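Local coordinates for ferripyochelin binding protein (Pyrococcus horikoshii, PDB 1V3W) that probably catalyses the reversible hydration of carbon dioxide as a zinc- and calcium-binding gamma-class carbonic anhydrase built from three identical subunits, at residues 45-50 and 66-71; 55-60 and 77-82; 60-65 and 82-87. All coordinates share one frame; numbering follows the deposited sequence.

Contact 1 (45-50 and 66-71)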
loop_
_atom_site.group_PDB
_atom_site.type_symbol
_atom_site.label_atom_id
_atom_site.label_comp_id
_atom_site.label_asym_id
_atom_site.label_seq_id
_atom_site.Cartn_x
_atom_site.Cartn_y
_atom_site.Cartn_z
ATOM N N GLY A 45 -16.338 -5.028 -2.134
ATOM C CA GLY A 45 -17.281 -6.111 -1.906
ATOM C C GLY A 45 -17.947 -6.568 -3.190
ATOM O O GLY A 45 -19.175 -6.529 -3.303
ATOM N N ASP A 46 -17.143 -7.008 -4.155
ATOM C CA ASP A 46 -17.675 -7.453 -5.441
ATOM C C ASP A 46 -17.785 -8.966 -5.623
ATOM O O ASP A 46 -18.256 -9.434 -6.661
ATOM C CB ASP A 46 -16.872 -6.835 -6.597
ATOM C CG ASP A 46 -15.382 -7.132 -6.518
ATOM O OD1 ASP A 46 -14.952 -7.878 -5.612
ATOM O OD2 ASP A 46 -14.638 -6.607 -7.377
ATOM N N ILE A 47 -17.342 -9.726 -4.626
ATOM C CA ILE A 47 -17.457 -11.180 -4.665
ATOM C C ILE A 47 -18.247 -11.544 -3.409
ATOM O O ILE A 47 -19.475 -11.620 -3.456
ATOM C CB ILE A 47 -16.070 -11.873 -4.678
ATOM C CG1 ILE A 47 -15.275 -11.418 -5.911
ATOM C CG2 ILE A 47 -16.245 -13.390 -4.715
ATOM C CD1 ILE A 47 -13.892 -12.039 -6.028
ATOM N N GLU A 48 -17.560 -11.748 -2.288
ATOM C CA GLU A 48 -18.243 -12.055 -1.033
ATOM C C GLU A 48 -18.371 -10.763 -0.225
ATOM O O GLU A 48 -17.753 -9.749 -0.547
ATOM C CB GLU A 48 -17.460 -13.082 -0.208
ATOM C CG GLU A 48 -17.279 -14.453 -0.854
ATOM C CD GLU A 48 -18.590 -15.163 -1.132
ATOM O OE1 GLU A 48 -19.602 -14.834 -0.478
ATOM O OE2 GLU A 48 -18.601 -16.064 -1.996
ATOM N N GLN A 49 -19.168 -10.806 0.833
ATOM C CA GLN A 49 -19.371 -9.636 1.674
ATOM C C GLN A 49 -18.160 -9.290 2.534
ATOM O O GLN A 49 -17.367 -10.161 2.908
ATOM C CB GLN A 49 -20.571 -9.861 2.600
ATOM C CG GLN A 49 -20.895 -8.677 3.510
ATOM C CD GLN A 49 -22.080 -8.943 4.428
ATOM O OE1 GLN A 49 -21.934 -9.519 5.509
ATOM N NE2 GLN A 49 -23.263 -8.528 3.992
ATOM N N ILE A 50 -18.017 -8.001 2.822
ATOM C CA ILE A 50 -16.969 -7.516 3.712
ATOM C C ILE A 50 -17.755 -6.875 4.843
ATOM O O ILE A 50 -18.482 -5.904 4.627
ATOM C CB ILE A 50 -16.078 -6.447 3.057
ATOM C CG1 ILE A 50 -15.280 -7.075 1.915
ATOM C CG2 ILE A 50 -15.134 -5.848 4.104
ATOM C CD1 ILE A 50 -14.581 -6.063 1.034
ATOM N N THR A 66 -12.075 -10.293 -0.974
ATOM C CA THR A 66 -12.492 -11.650 -0.650
ATOM C C THR A 66 -12.269 -12.570 -1.841
ATOM O O THR A 66 -11.889 -12.129 -2.926
ATOM C CB THR A 66 -13.995 -11.706 -0.319
ATOM O OG1 THR A 66 -14.749 -11.424 -1.507
ATOM C CG2 THR A 66 -14.352 -10.687 0.761
ATOM N N SER A 67 -12.513 -13.857 -1.616
ATOM C CA SER A 67 -12.398 -14.872 -2.653
ATOM C C SER A 67 -13.725 -15.616 -2.616
ATOM O O SER A 67 -14.431 -15.566 -1.609
ATOM C CB SER A 67 -11.245 -15.831 -2.344
ATOM O OG SER A 67 -11.339 -16.340 -1.026
ATOM N N HIS A 68 -14.078 -16.287 -3.707
ATOM C CA HIS A 68 -15.332 -17.028 -3.736
ATOM C C HIS A 68 -15.379 -18.020 -2.578
ATOM O O HIS A 68 -14.483 -18.853 -2.422
ATOM C CB HIS A 68 -15.500 -17.770 -5.065
ATOM C CG HIS A 68 -15.898 -16.886 -6.207
ATOM N ND1 HIS A 68 -14.984 -16.195 -6.971
ATOM C CD2 HIS A 68 -17.120 -16.571 -6.702
ATOM C CE1 HIS A 68 -15.624 -15.492 -7.890
ATOM N NE2 HIS A 68 -16.920 -15.703 -7.748
ATOM N N GLY A 69 -16.425 -17.915 -1.764
ATOM C CA GLY A 69 -16.576 -18.804 -0.627
ATOM C C GLY A 69 -15.823 -18.350 0.608
ATOM O O GLY A 69 -15.865 -19.014 1.645
ATOM N N TYR A 70 -15.139 -17.212 0.505
ATOM C CA TYR A 70 -14.367 -16.687 1.625
ATOM C C TYR A 70 -14.635 -15.214 1.893
ATOM O O TYR A 70 -13.884 -14.344 1.453
ATOM C CB TYR A 70 -12.875 -16.895 1.373
ATOM C CG TYR A 70 -12.466 -18.346 1.407
ATOM C CD1 TYR A 70 -12.352 -19.026 2.619
ATOM C CD2 TYR A 70 -12.223 -19.048 0.229
ATOM C CE1 TYR A 70 -12.007 -20.374 2.658
ATOM C CE2 TYR A 70 -11.878 -20.397 0.256
ATOM C CZ TYR A 70 -11.773 -21.052 1.473
ATOM O OH TYR A 70 -11.435 -22.386 1.505
ATOM N N PRO A 71 -15.718 -14.913 2.613
ATOM C CA PRO A 71 -16.014 -13.511 2.902
ATOM C C PRO A 71 -15.031 -12.987 3.941
ATOM O O PRO A 71 -14.310 -13.765 4.573
ATOM C CB PRO A 71 -17.444 -13.566 3.429
ATOM C CG PRO A 71 -17.486 -14.891 4.121
ATOM C CD PRO A 71 -16.771 -15.798 3.147
HETATM O O HOH W 1 -15.725 -9.002 -2.197
#
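Two successive turns of a beta-helix meet here at their corner loops, where Ile47 and Glu48 of the corner 45-50 lie against the loop 66-71. The Thr66 hydroxyl is the hub. It sits between the backbone N and the carbonyl carbon (chi1 68°), and OG1 accepts from Glu48 N at 2.9 Å while donating to water 1. That water also receives Ile47 N and donates to Glu48 O at 2.7 Å, tying the bend of one coil to the side chain of the next.

Farther out, Glu48 is bent at chi2 (-61°), which carries CD over to the type II turn running from Ser67 to Tyr70. Gly69 N gives OE2 of Glu48 an almost straight bond of 2.9 Å, arriving from above the carboxylate plane. Gly69 has a positive phi, as the third residue of such a turn commonly does, and the turn is closed by Tyr70 N on Ser67 O at 2.8 Å. In the left-handed beta-helix of hexapeptide-repeat proteins, loops of this kind project from the corners between the flat parallel sheets. Methylene CB of Glu48 rests on Pro71 CA at 3.5 Å.

Beside Glu48, Ile47 places CG2, anti to the backbone N, directly over the centre of the His68 ring, 3.7 Å from its centroid, a CH-pi contact with the two side chains crossing at about a right angle. Ile47 also packs on Leu162 of the second subunit and on His65, a zinc ligand. Ser67 turns away from 45-50, and its OG is hydrogen-bonded to Asp105.

Contact 2 (55-60 and 77-82); sequences YSNVQD and YVTIGH. With ZN (zinc ion), chain B.
Tyr55 and Tyr77 lie side by side in an offset stack, centroids 4.3 Å apart and planes 18° from parallel. Both have CG anti to the carbonyl carbon, and the two side chains point the same way. Tyr55 CD2 lies over the rim of the Tyr77 ring, 3.3 Å from CZ of Tyr77, and Tyr55 CB also covers that ring face; the ring of Tyr94 meets that of Tyr77, nearly parallel to it.

Next along, Ser56 OG takes the N-H of Val78 at 2.8 Å and has Gly75 O as a further partner. A parallel ladder follows: Asn57 N to Val78 O, Ile80 N to Asn57 O and Gln59 N to Ile80 O. Val58 CG2 and Ile80 CD1 touch at 3.9 Å on the face of the sheet that also meets Ile64.

Gln59 is extended beyond CG (chi2 171°) and crosses its neighbours obliquely. OE1 hangs 3.0 Å above the His82 ring plane, over its centre. There it accepts a weak bond from His82 N and is also hydrogen-bonded to a glycerol, probably from the crystallisation liquor. NE2 comes 3.2 Å from Thr79 CG2.

Asp60 approaches the same ring at its edge, its carboxylate nearly coplanar with it. OD2 takes a short but weak, bent bond from His82 ND1 at 2.7 Å and also forms a salt bridge with Arg44 of the third subunit. Imidazole rotation is thus restrained from an edge and a face, while NE2 of His82 binds zinc at 2.2 Å. Water 2 and His65 and His87 of the third subunit complete that site, the intersubunit zinc centre characteristic of gamma-class carbonic anhydrases on a left-handed beta-helix.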
loop_
_atom_site.group_PDB
_atom_site.type_symbol
_atom_site.label_atom_id
_atom_site.label_comp_id
_atom_site.label_asym_id
_atom_site.label_seq_id
_atom_site.Cartn_x
_atom_site.Cartn_y
_atom_site.Cartn_z
ATOM N N TYR A 55 -16.917 -0.137 16.247
ATOM C CA TYR A 55 -15.689 0.465 16.768
ATOM C C TYR A 55 -14.409 0.086 16.041
ATOM O O TYR A 55 -13.317 0.292 16.576
ATOM C CB TYR A 55 -15.508 0.103 18.245
ATOM C CG TYR A 55 -16.764 0.136 19.085
ATOM C CD1 TYR A 55 -17.377 1.340 19.421
ATOM C CD2 TYR A 55 -17.316 -1.044 19.572
ATOM C CE1 TYR A 55 -18.513 1.365 20.232
ATOM C CE2 TYR A 55 -18.448 -1.032 20.380
ATOM C CZ TYR A 55 -19.039 0.173 20.708
ATOM O OH TYR A 55 -20.146 0.185 21.526
ATOM N N SER A 56 -14.527 -0.464 14.839
ATOM C CA SER A 56 -13.342 -0.875 14.098
ATOM C C SER A 56 -12.914 0.136 13.046
ATOM O O SER A 56 -13.742 0.843 12.468
ATOM C CB SER A 56 -13.580 -2.245 13.459
ATOM O OG SER A 56 -13.726 -3.234 14.469
ATOM N N ASN A 57 -11.606 0.205 12.809
ATOM C CA ASN A 57 -11.056 1.140 11.835
ATOM C C ASN A 57 -10.242 0.450 10.748
ATOM O O ASN A 57 -9.546 -0.531 11.001
ATOM C CB ASN A 57 -10.182 2.186 12.537
ATOM C CG ASN A 57 -9.074 1.564 13.373
ATOM O OD1 ASN A 57 -9.258 1.273 14.562
ATOM N ND2 ASN A 57 -7.923 1.355 12.759
ATOM N N VAL A 58 -10.342 0.987 9.536
ATOM C CA VAL A 58 -9.628 0.469 8.371
ATOM C C VAL A 58 -8.783 1.655 7.920
ATOM O O VAL A 58 -9.288 2.585 7.294
ATOM C CB VAL A 58 -10.619 0.062 7.264
ATOM C CG1 VAL A 58 -9.875 -0.548 6.095
ATOM C CG2 VAL A 58 -11.639 -0.933 7.822
ATOM N N GLN A 59 -7.496 1.609 8.240
ATOM C CA GLN A 59 -6.597 2.716 7.964
ATOM C C GLN A 59 -6.176 3.014 6.529
ATOM O O GLN A 59 -6.550 2.313 5.587
ATOM C CB GLN A 59 -5.392 2.589 8.899
ATOM C CG GLN A 59 -5.823 2.786 10.359
ATOM C CD GLN A 59 -4.746 2.463 11.374
ATOM O OE1 GLN A 59 -3.558 2.432 11.057
ATOM N NE2 GLN A 59 -5.162 2.233 12.616
ATOM N N ASP A 60 -5.410 4.090 6.379
ATOM C CA ASP A 60 -4.968 4.566 5.072
ATOM C C ASP A 60 -4.267 3.529 4.215
ATOM O O ASP A 60 -3.425 2.775 4.692
ATOM C CB ASP A 60 -4.031 5.769 5.235
ATOM C CG ASP A 60 -4.374 6.619 6.441
ATOM O OD1 ASP A 60 -4.963 7.707 6.272
ATOM O OD2 ASP A 60 -4.052 6.185 7.564
ATOM N N TYR A 77 -13.795 -3.403 17.684
ATOM C CA TYR A 77 -12.557 -2.836 18.216
ATOM C C TYR A 77 -11.342 -3.383 17.483
ATOM O O TYR A 77 -10.304 -3.661 18.091
ATOM C CB TYR A 77 -12.433 -3.140 19.709
ATOM C CG TYR A 77 -13.469 -2.453 20.569
ATOM C CD1 TYR A 77 -13.346 -1.103 20.905
ATOM C CD2 TYR A 77 -14.559 -3.160 21.071
ATOM C CE1 TYR A 77 -14.282 -0.479 21.725
ATOM C CE2 TYR A 77 -15.499 -2.548 21.892
ATOM C CZ TYR A 77 -15.354 -1.209 22.216
ATOM O OH TYR A 77 -16.272 -0.598 23.039
ATOM N N VAL A 78 -11.476 -3.550 16.171
ATOM C CA VAL A 78 -10.377 -4.044 15.361
ATOM C C VAL A 78 -9.676 -2.880 14.685
ATOM O O VAL A 78 -10.318 -1.979 14.144
ATOM C CB VAL A 78 -10.864 -5.022 14.267
ATOM C CG1 VAL A 78 -9.707 -5.376 13.331
ATOM C CG2 VAL A 78 -11.420 -6.282 14.907
ATOM N N THR A 79 -8.351 -2.899 14.742
ATOM C CA THR A 79 -7.538 -1.870 14.114
ATOM C C THR A 79 -6.827 -2.493 12.922
ATOM O O THR A 79 -5.997 -3.384 13.094
ATOM C CB THR A 79 -6.471 -1.326 15.089
ATOM O OG1 THR A 79 -7.110 -0.593 16.139
ATOM C CG2 THR A 79 -5.491 -0.415 14.359
ATOM N N ILE A 80 -7.168 -2.053 11.716
ATOM C CA ILE A 80 -6.504 -2.570 10.525
ATOM C C ILE A 80 -5.494 -1.499 10.131
ATOM O O ILE A 80 -5.844 -0.464 9.559
ATOM C CB ILE A 80 -7.502 -2.841 9.386
ATOM C CG1 ILE A 80 -8.610 -3.774 9.894
ATOM C CG2 ILE A 80 -6.775 -3.494 8.211
ATOM C CD1 ILE A 80 -9.616 -4.164 8.840
ATOM N N GLY A 81 -4.238 -1.768 10.475
ATOM C CA GLY A 81 -3.149 -0.839 10.247
ATOM C C GLY A 81 -2.890 -0.352 8.842
ATOM O O GLY A 81 -3.174 -1.031 7.859
ATOM N N HIS A 82 -2.320 0.845 8.770
ATOM C CA HIS A 82 -1.992 1.472 7.505
ATOM C C HIS A 82 -1.327 0.484 6.559
ATOM O O HIS A 82 -0.435 -0.266 6.962
ATOM C CB HIS A 82 -0.987 2.615 7.708
ATOM C CG HIS A 82 -1.322 3.549 8.826
ATOM N ND1 HIS A 82 -2.176 4.622 8.677
ATOM C CD2 HIS A 82 -0.891 3.588 10.109
ATOM C CE1 HIS A 82 -2.252 5.283 9.818
ATOM N NE2 HIS A 82 -1.482 4.676 10.704
HETATM ZN ZN ZN B . -1.462 5.512 12.705
HETATM O O HOH W 2 -2.970 4.788 13.438
#

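Contact 3 (60-65 and 82-87); sequences DNVSIH and HNAMVH. With ZN (zinc ion), chain C; ZN (zinc ion), chain B; CA (calcium ion), chain D.
His65 and His87 converge on one zinc ion, through ND1 of His65 at 2.2 Å and NE2 of His87 at 2.0 Å. The side chains run side by side, yet their ring planes are 82° apart, and the two nitrogens meet at the metal. Water 3 and His82 of the second subunit complete the site. Behind the ligands, Asp46 holds NE2 of His65 and Asp105 holds ND1 of His87, a second shell that fixes both rings.

At the other end, Asn61 OD1 binds calcium at 2.3 Å, together with Ser40 and the same pair from each of the other subunits; the Asn61 side chain also has Ser63 of the third subunit as a polar partner. Asn61 CB lies 3.3 Å from Asn83 OD1, which in turn bonds that same Ser63.

Backbone bonds join the two coils in parallel register: Asn83 N to Asp60 O, Ser63 N to Ala84 O, Val86 N to Ser63 O and His65 N to Val86 O. Met85, bent at chi2 (-72°) and again at chi3, folds CE back to 3.3 Å from Ser63 O; Ile99 of the second subunit packs on it.

Ile64 and Val86 point to the opposite face, into the interior of the beta-helix, where both meet Thr72 of strand 72-74 and Ile64 also touches Ile80. Strand 63-65 is flanked on its other side by strand 42-45, and strand 85-87 by strand 102-103.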
loop_
_atom_site.group_PDB
_atom_site.type_symbol
_atom_site.label_atom_id
_atom_site.label_comp_id
_atom_site.label_asym_id
_atom_site.label_seq_id
_atom_site.Cartn_x
_atom_site.Cartn_y
_atom_site.Cartn_z
ATOM N N ASP A 60 -5.410 4.090 6.379
ATOM C CA ASP A 60 -4.968 4.566 5.072
ATOM C C ASP A 60 -4.267 3.529 4.215
ATOM O O ASP A 60 -3.425 2.775 4.692
ATOM C CB ASP A 60 -4.031 5.769 5.235
ATOM C CG ASP A 60 -4.374 6.619 6.441
ATOM O OD1 ASP A 60 -4.963 7.707 6.272
ATOM O OD2 ASP A 60 -4.052 6.185 7.564
ATOM N N ASN A 61 -4.617 3.524 2.933
ATOM C CA ASN A 61 -4.025 2.627 1.946
ATOM C C ASN A 61 -4.172 1.135 2.204
ATOM O O ASN A 61 -3.417 0.321 1.669
ATOM C CB ASN A 61 -2.554 3.001 1.723
ATOM C CG ASN A 61 -2.409 4.211 0.821
ATOM O OD1 ASN A 61 -2.992 4.248 -0.257
ATOM N ND2 ASN A 61 -1.641 5.202 1.253
ATOM N N VAL A 62 -5.162 0.786 3.019
ATOM C CA VAL A 62 -5.465 -0.611 3.310
ATOM C C VAL A 62 -6.359 -1.136 2.190
ATOM O O VAL A 62 -7.101 -0.373 1.577
ATOM C CB VAL A 62 -6.262 -0.745 4.630
ATOM C CG1 VAL A 62 -6.911 -2.127 4.729
ATOM C CG2 VAL A 62 -5.348 -0.519 5.811
ATOM N N SER A 63 -6.260 -2.428 1.898
ATOM C CA SER A 63 -7.140 -3.040 0.912
ATOM C C SER A 63 -7.819 -4.226 1.585
ATOM O O SER A 63 -7.181 -4.976 2.329
ATOM C CB SER A 63 -6.370 -3.557 -0.307
ATOM O OG SER A 63 -5.790 -2.499 -1.040
ATOM N N ILE A 64 -9.119 -4.371 1.358
ATOM C CA ILE A 64 -9.852 -5.509 1.892
ATOM C C ILE A 64 -10.617 -6.106 0.725
ATOM O O ILE A 64 -11.302 -5.395 -0.012
ATOM C CB ILE A 64 -10.846 -5.119 3.005
ATOM C CG1 ILE A 64 -10.101 -4.434 4.150
ATOM C CG2 ILE A 64 -11.553 -6.376 3.526
ATOM C CD1 ILE A 64 -10.988 -4.044 5.323
ATOM N N HIS A 65 -10.463 -7.411 0.535
ATOM C CA HIS A 65 -11.143 -8.101 -0.545
ATOM C C HIS A 65 -11.511 -9.499 -0.072
ATOM O O HIS A 65 -11.285 -9.850 1.089
ATOM C CB HIS A 65 -10.239 -8.182 -1.776
ATOM C CG HIS A 65 -10.971 -8.515 -3.037
ATOM N ND1 HIS A 65 -10.457 -9.361 -3.995
ATOM C CD2 HIS A 65 -12.178 -8.112 -3.499
ATOM C CE1 HIS A 65 -11.319 -9.468 -4.993
ATOM N NE2 HIS A 65 -12.371 -8.720 -4.715
ATOM N N HIS A 82 -2.320 0.845 8.770
ATOM C CA HIS A 82 -1.992 1.472 7.505
ATOM C C HIS A 82 -1.327 0.484 6.559
ATOM O O HIS A 82 -0.435 -0.266 6.962
ATOM C CB HIS A 82 -0.987 2.615 7.708
ATOM C CG HIS A 82 -1.322 3.549 8.826
ATOM N ND1 HIS A 82 -2.176 4.622 8.677
ATOM C CD2 HIS A 82 -0.891 3.588 10.109
ATOM C CE1 HIS A 82 -2.252 5.283 9.818
ATOM N NE2 HIS A 82 -1.482 4.676 10.704
ATOM N N ASN A 83 -1.770 0.483 5.310
ATOM C CA ASN A 83 -1.229 -0.370 4.270
ATOM C C ASN A 83 -1.292 -1.878 4.421
ATOM O O ASN A 83 -0.650 -2.618 3.670
ATOM C CB ASN A 83 0.193 0.077 3.964
ATOM C CG ASN A 83 0.214 1.412 3.300
ATOM O OD1 ASN A 83 -0.125 2.419 3.911
ATOM N ND2 ASN A 83 0.558 1.427 2.022
ATOM N N ALA A 84 -2.098 -2.320 5.376
ATOM C CA ALA A 84 -2.294 -3.742 5.578
ATOM C C ALA A 84 -3.266 -4.238 4.519
ATOM O O ALA A 84 -3.894 -3.448 3.806
ATOM C CB ALA A 84 -2.841 -3.999 6.972
ATOM N N MET A 85 -3.398 -5.552 4.417
ATOM C CA MET A 85 -4.284 -6.138 3.429
ATOM C C MET A 85 -4.950 -7.376 4.023
ATOM O O MET A 85 -4.271 -8.296 4.473
ATOM C CB MET A 85 -3.468 -6.503 2.184
ATOM C CG MET A 85 -4.251 -6.657 0.893
ATOM S SD MET A 85 -5.255 -8.139 0.815
ATOM C CE MET A 85 -6.820 -7.447 0.244
ATOM N N VAL A 86 -6.279 -7.378 4.044
ATOM C CA VAL A 86 -7.035 -8.510 4.575
ATOM C C VAL A 86 -7.795 -9.142 3.417
ATOM O O VAL A 86 -8.593 -8.478 2.751
ATOM C CB VAL A 86 -8.033 -8.058 5.666
ATOM C CG1 VAL A 86 -8.806 -9.260 6.194
ATOM C CG2 VAL A 86 -7.285 -7.365 6.800
ATOM N N HIS A 87 -7.551 -10.427 3.178
ATOM C CA HIS A 87 -8.196 -11.109 2.067
ATOM C C HIS A 87 -8.946 -12.380 2.451
ATOM O O HIS A 87 -8.332 -13.388 2.797
ATOM C CB HIS A 87 -7.150 -11.431 0.996
ATOM C CG HIS A 87 -7.726 -11.585 -0.374
ATOM N ND1 HIS A 87 -8.495 -12.668 -0.740
ATOM C CD2 HIS A 87 -7.698 -10.762 -1.450
ATOM C CE1 HIS A 87 -8.917 -12.506 -1.981
ATOM N NE2 HIS A 87 -8.449 -11.356 -2.434
HETATM ZN ZN ZN C . -8.427 -10.286 -4.138
HETATM ZN ZN ZN B . -1.462 5.512 12.705
HETATM CA CA CA D . -3.898 4.205 -2.332
HETATM O O HOH W 3 -8.040 -10.630 -5.890
HETATM O O HOH W 2 -2.970 4.788 13.438
#

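Overall arrangement
The three contacts follow the same pair of neighbouring coils around the beta-helix. Contacts 2 and 3 are continuous, sharing Asp60 and His82, with centres about 9 Å apart; inside, Ile80 CD1 meets Ile64 CD1 at 3.8 Å. Contact 1 lies about 14 Å from contact 3 between centres and joins it through Asp46 OD1, 2.9 Å from His65 NE2, and through Ile47 CD1, 3.8 Å from His65 CE1. Contacts 1 and 2, their centres about 19 Å apart, do not touch. Each subunit gives two histidines of contact 3 to one zinc, backed by contact 1, and His82, oriented by contact 2, to another, so that each zinc site, probably an active site, is shared between two subunits.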